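Local coordinates for hypothetical conserved protein (Geobacillus kaustophilus, PDB 2QYH) that is of unknown function but may be a HAD-type phosphatase that binds magnesium, at residues F62-V70 and L178-I188. Sequence-based numbering, arbitrary orientation.
Sequences FVSFNGQYV and LPAGGSKAEGI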
loop_
_atom_site.group_PDB
_atom_site.type_symbol
_atom_site.label_atom_id
_atom_site.label_comp_id
_atom_site.label_asym_id
_atom_site.label_seq_id
_atom_site.Cartn_x
_atom_site.Cartn_y
_atom_site.Cartn_z
ATOM N N PHE D 62 0.227 -14.232 -6.801
ATOM C CA PHE D 62 -0.064 -14.477 -5.401
ATOM C C PHE D 62 -1.286 -15.336 -5.137
ATOM O O PHE D 62 -2.121 -15.561 -6.011
ATOM C CB PHE D 62 -0.242 -13.143 -4.671
ATOM C CG PHE D 62 -1.282 -12.229 -5.296
ATOM C CD1 PHE D 62 -0.906 -11.234 -6.200
ATOM C CD2 PHE D 62 -2.634 -12.365 -4.980
ATOM C CE1 PHE D 62 -1.861 -10.385 -6.778
ATOM C CE2 PHE D 62 -3.600 -11.520 -5.555
ATOM C CZ PHE D 62 -3.209 -10.527 -6.457
ATOM N N VAL D 63 -1.353 -15.820 -3.904
ATOM C CA VAL D 63 -2.458 -16.611 -3.407
ATOM C C VAL D 63 -2.995 -15.724 -2.291
ATOM O O VAL D 63 -2.332 -15.548 -1.265
ATOM C CB VAL D 63 -1.995 -17.941 -2.774
ATOM C CG1 VAL D 63 -3.175 -18.612 -2.061
ATOM C CG2 VAL D 63 -1.437 -18.870 -3.831
ATOM N N SER D 64 -4.170 -15.141 -2.498
ATOM C CA SER D 64 -4.772 -14.280 -1.483
ATOM C C SER D 64 -6.067 -14.902 -0.965
ATOM O O SER D 64 -6.506 -15.936 -1.461
ATOM C CB SER D 64 -5.056 -12.898 -2.065
ATOM O OG SER D 64 -6.055 -12.956 -3.067
ATOM N N PHE D 65 -6.667 -14.270 0.040
ATOM C CA PHE D 65 -7.911 -14.756 0.640
ATOM C C PHE D 65 -7.827 -16.234 1.021
ATOM O O PHE D 65 -8.736 -17.007 0.723
ATOM C CB PHE D 65 -9.092 -14.561 -0.327
ATOM C CG PHE D 65 -9.587 -13.139 -0.432
ATOM C CD1 PHE D 65 -9.978 -12.429 0.703
ATOM C CD2 PHE D 65 -9.732 -12.535 -1.678
ATOM C CE1 PHE D 65 -10.517 -11.136 0.600
ATOM C CE2 PHE D 65 -10.269 -11.246 -1.791
ATOM C CZ PHE D 65 -10.663 -10.547 -0.647
ATOM N N ASN D 66 -6.737 -16.624 1.676
ATOM C CA ASN D 66 -6.545 -18.015 2.090
ATOM C C ASN D 66 -6.863 -19.018 0.989
ATOM O O ASN D 66 -7.490 -20.043 1.245
ATOM C CB ASN D 66 -7.408 -18.361 3.308
ATOM C CG ASN D 66 -7.081 -17.513 4.517
ATOM O OD1 ASN D 66 -7.649 -16.440 4.699
ATOM N ND2 ASN D 66 -6.154 -17.986 5.345
ATOM N N GLY D 67 -6.450 -18.703 -0.235
ATOM C CA GLY D 67 -6.660 -19.604 -1.350
ATOM C C GLY D 67 -7.840 -19.363 -2.277
ATOM O O GLY D 67 -7.911 -19.986 -3.332
ATOM N N GLN D 68 -8.752 -18.467 -1.920
ATOM C CA GLN D 68 -9.928 -18.225 -2.751
ATOM C C GLN D 68 -9.770 -17.299 -3.952
ATOM O O GLN D 68 -10.692 -17.177 -4.754
ATOM C CB GLN D 68 -11.085 -17.746 -1.877
ATOM C CG GLN D 68 -11.833 -18.900 -1.233
ATOM C CD GLN D 68 -10.903 -19.867 -0.536
ATOM O OE1 GLN D 68 -10.409 -19.592 0.552
ATOM N NE2 GLN D 68 -10.646 -20.999 -1.170
ATOM N N TYR D 69 -8.611 -16.661 -4.077
ATOM C CA TYR D 69 -8.332 -15.757 -5.191
ATOM C C TYR D 69 -6.834 -15.842 -5.491
ATOM O O TYR D 69 -6.013 -15.335 -4.729
ATOM C CB TYR D 69 -8.710 -14.325 -4.819
ATOM C CG TYR D 69 -8.707 -13.365 -5.983
ATOM C CD1 TYR D 69 -9.688 -13.432 -6.975
ATOM C CD2 TYR D 69 -7.728 -12.388 -6.092
ATOM C CE1 TYR D 69 -9.688 -12.541 -8.053
ATOM C CE2 TYR D 69 -7.714 -11.496 -7.160
ATOM C CZ TYR D 69 -8.693 -11.575 -8.137
ATOM O OH TYR D 69 -8.661 -10.685 -9.189
ATOM N N VAL D 70 -6.495 -16.492 -6.600
ATOM C CA VAL D 70 -5.106 -16.697 -6.983
ATOM C C VAL D 70 -4.764 -16.036 -8.308
ATOM O O VAL D 70 -5.409 -16.290 -9.322
ATOM C CB VAL D 70 -4.815 -18.200 -7.088
ATOM C CG1 VAL D 70 -3.327 -18.439 -7.345
ATOM C CG2 VAL D 70 -5.285 -18.898 -5.817
ATOM N N LEU D 178 -14.348 -18.174 5.812
ATOM C CA LEU D 178 -13.825 -18.734 4.568
ATOM C C LEU D 178 -14.665 -19.949 4.208
ATOM O O LEU D 178 -15.433 -20.447 5.030
ATOM C CB LEU D 178 -12.357 -19.181 4.719
ATOM C CG LEU D 178 -11.458 -18.721 5.873
ATOM C CD1 LEU D 178 -10.066 -19.312 5.667
ATOM C CD2 LEU D 178 -11.381 -17.205 5.947
ATOM N N PRO D 179 -14.541 -20.440 2.970
ATOM C CA PRO D 179 -15.337 -21.613 2.617
ATOM C C PRO D 179 -14.665 -22.836 3.222
ATOM O O PRO D 179 -13.438 -22.928 3.243
ATOM C CB PRO D 179 -15.273 -21.618 1.098
ATOM C CG PRO D 179 -13.880 -21.124 0.838
ATOM C CD PRO D 179 -13.753 -19.967 1.818
ATOM N N ALA D 180 -15.457 -23.764 3.738
ATOM C CA ALA D 180 -14.867 -24.963 4.306
ATOM C C ALA D 180 -14.056 -25.600 3.186
ATOM O O ALA D 180 -14.527 -25.717 2.053
ATOM C CB ALA D 180 -15.948 -25.916 4.781
ATOM N N GLY D 181 -12.827 -25.983 3.496
ATOM C CA GLY D 181 -11.995 -26.602 2.487
ATOM C C GLY D 181 -10.990 -25.635 1.909
ATOM O O GLY D 181 -10.098 -26.044 1.178
ATOM N N GLY D 182 -11.124 -24.354 2.233
ATOM C CA GLY D 182 -10.189 -23.376 1.716
ATOM C C GLY D 182 -9.040 -23.041 2.652
ATOM O O GLY D 182 -9.221 -22.917 3.868
ATOM N N SER D 183 -7.849 -22.897 2.078
ATOM C CA SER D 183 -6.650 -22.539 2.835
ATOM C C SER D 183 -5.600 -22.078 1.827
ATOM O O SER D 183 -5.676 -22.428 0.646
ATOM C CB SER D 183 -6.122 -23.732 3.633
ATOM O OG SER D 183 -5.356 -24.596 2.819
ATOM N N LYS D 184 -4.621 -21.298 2.272
ATOM C CA LYS D 184 -3.631 -20.820 1.327
ATOM C C LYS D 184 -2.726 -21.918 0.802
ATOM O O LYS D 184 -2.213 -21.805 -0.314
ATOM C CB LYS D 184 -2.811 -19.659 1.907
ATOM C CG LYS D 184 -1.905 -19.967 3.079
ATOM C CD LYS D 184 -1.169 -18.699 3.487
ATOM C CE LYS D 184 -0.203 -18.948 4.634
ATOM N NZ LYS D 184 0.558 -17.724 5.023
ATOM N N ALA D 185 -2.539 -22.986 1.570
ATOM C CA ALA D 185 -1.696 -24.072 1.086
ATOM C C ALA D 185 -2.441 -24.705 -0.075
ATOM O O ALA D 185 -1.838 -25.141 -1.056
ATOM C CB ALA D 185 -1.454 -25.099 2.177
ATOM N N GLU D 186 -3.765 -24.731 0.046
ATOM C CA GLU D 186 -4.635 -25.289 -0.983
ATOM C C GLU D 186 -4.539 -24.419 -2.231
ATOM O O GLU D 186 -4.520 -24.924 -3.355
ATOM C CB GLU D 186 -6.078 -25.325 -0.472
ATOM C CG GLU D 186 -7.068 -26.028 -1.386
ATOM C CD GLU D 186 -6.671 -27.461 -1.710
ATOM O OE1 GLU D 186 -5.947 -28.089 -0.899
ATOM O OE2 GLU D 186 -7.103 -27.959 -2.772
ATOM N N GLY D 187 -4.483 -23.107 -2.019
ATOM C CA GLY D 187 -4.371 -22.183 -3.131
ATOM C C GLY D 187 -3.039 -22.397 -3.822
ATOM O O GLY D 187 -2.936 -22.289 -5.042
ATOM N N ILE D 188 -2.014 -22.695 -3.025
ATOM C CA ILE D 188 -0.675 -22.954 -3.534
ATOM C C ILE D 188 -0.688 -24.238 -4.345
ATOM O O ILE D 188 0.063 -24.381 -5.312
ATOM C CB ILE D 188 0.349 -23.084 -2.368
ATOM C CG1 ILE D 188 0.629 -21.699 -1.784
ATOM C CG2 ILE D 188 1.651 -23.695 -2.853
ATOM C CD1 ILE D 188 1.539 -21.702 -0.604
#
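Gln68 lays its bent side chain against the ring of Pro179, the two coming from opposite directions, with Gln68 CD 3.5 Å from Pro179 CG. A bend at chi2 (50°) brings its CG and CD alongside CG and CD of Pro179, and the terminal amide beside Gly182. With an alanine here, a gap is likely to open beside the proline and the contact at Gly182 CA to be lost. Asn66 crosses Leu178 at about a right angle, its CB 3.7 Å from Leu178 CD1.

Where the hairpin loop meets the helix, the contact illustrates how glycines permit close backbone approach. Gly67 and Gly187 bring their CA atoms to 3.9 Å, and a side chain on either would clash with the other segment. Val63 lies alongside the helix, CG1 3.8 Å from Lys184 O and CG2 4.1 Å from Ile188 CG1, both branches also touching Gly187. Ser183 is the N-cap of helix 184-195: its OG accepts from Glu186 N at 3.2 Å and is hydrogen-bonded to Glu213 as well. Lys184, extended beyond CG, places NZ in salt bridges with Asp9 and Asp211, consistent with the active-site lysine of HAD proteins.

The hairpin of strands 62-64 and 69-72 thus packs against the start of helix 184-195, just after strand 174-179 of the separate antiparallel sheet, while helix 212-217 flanks Ile188.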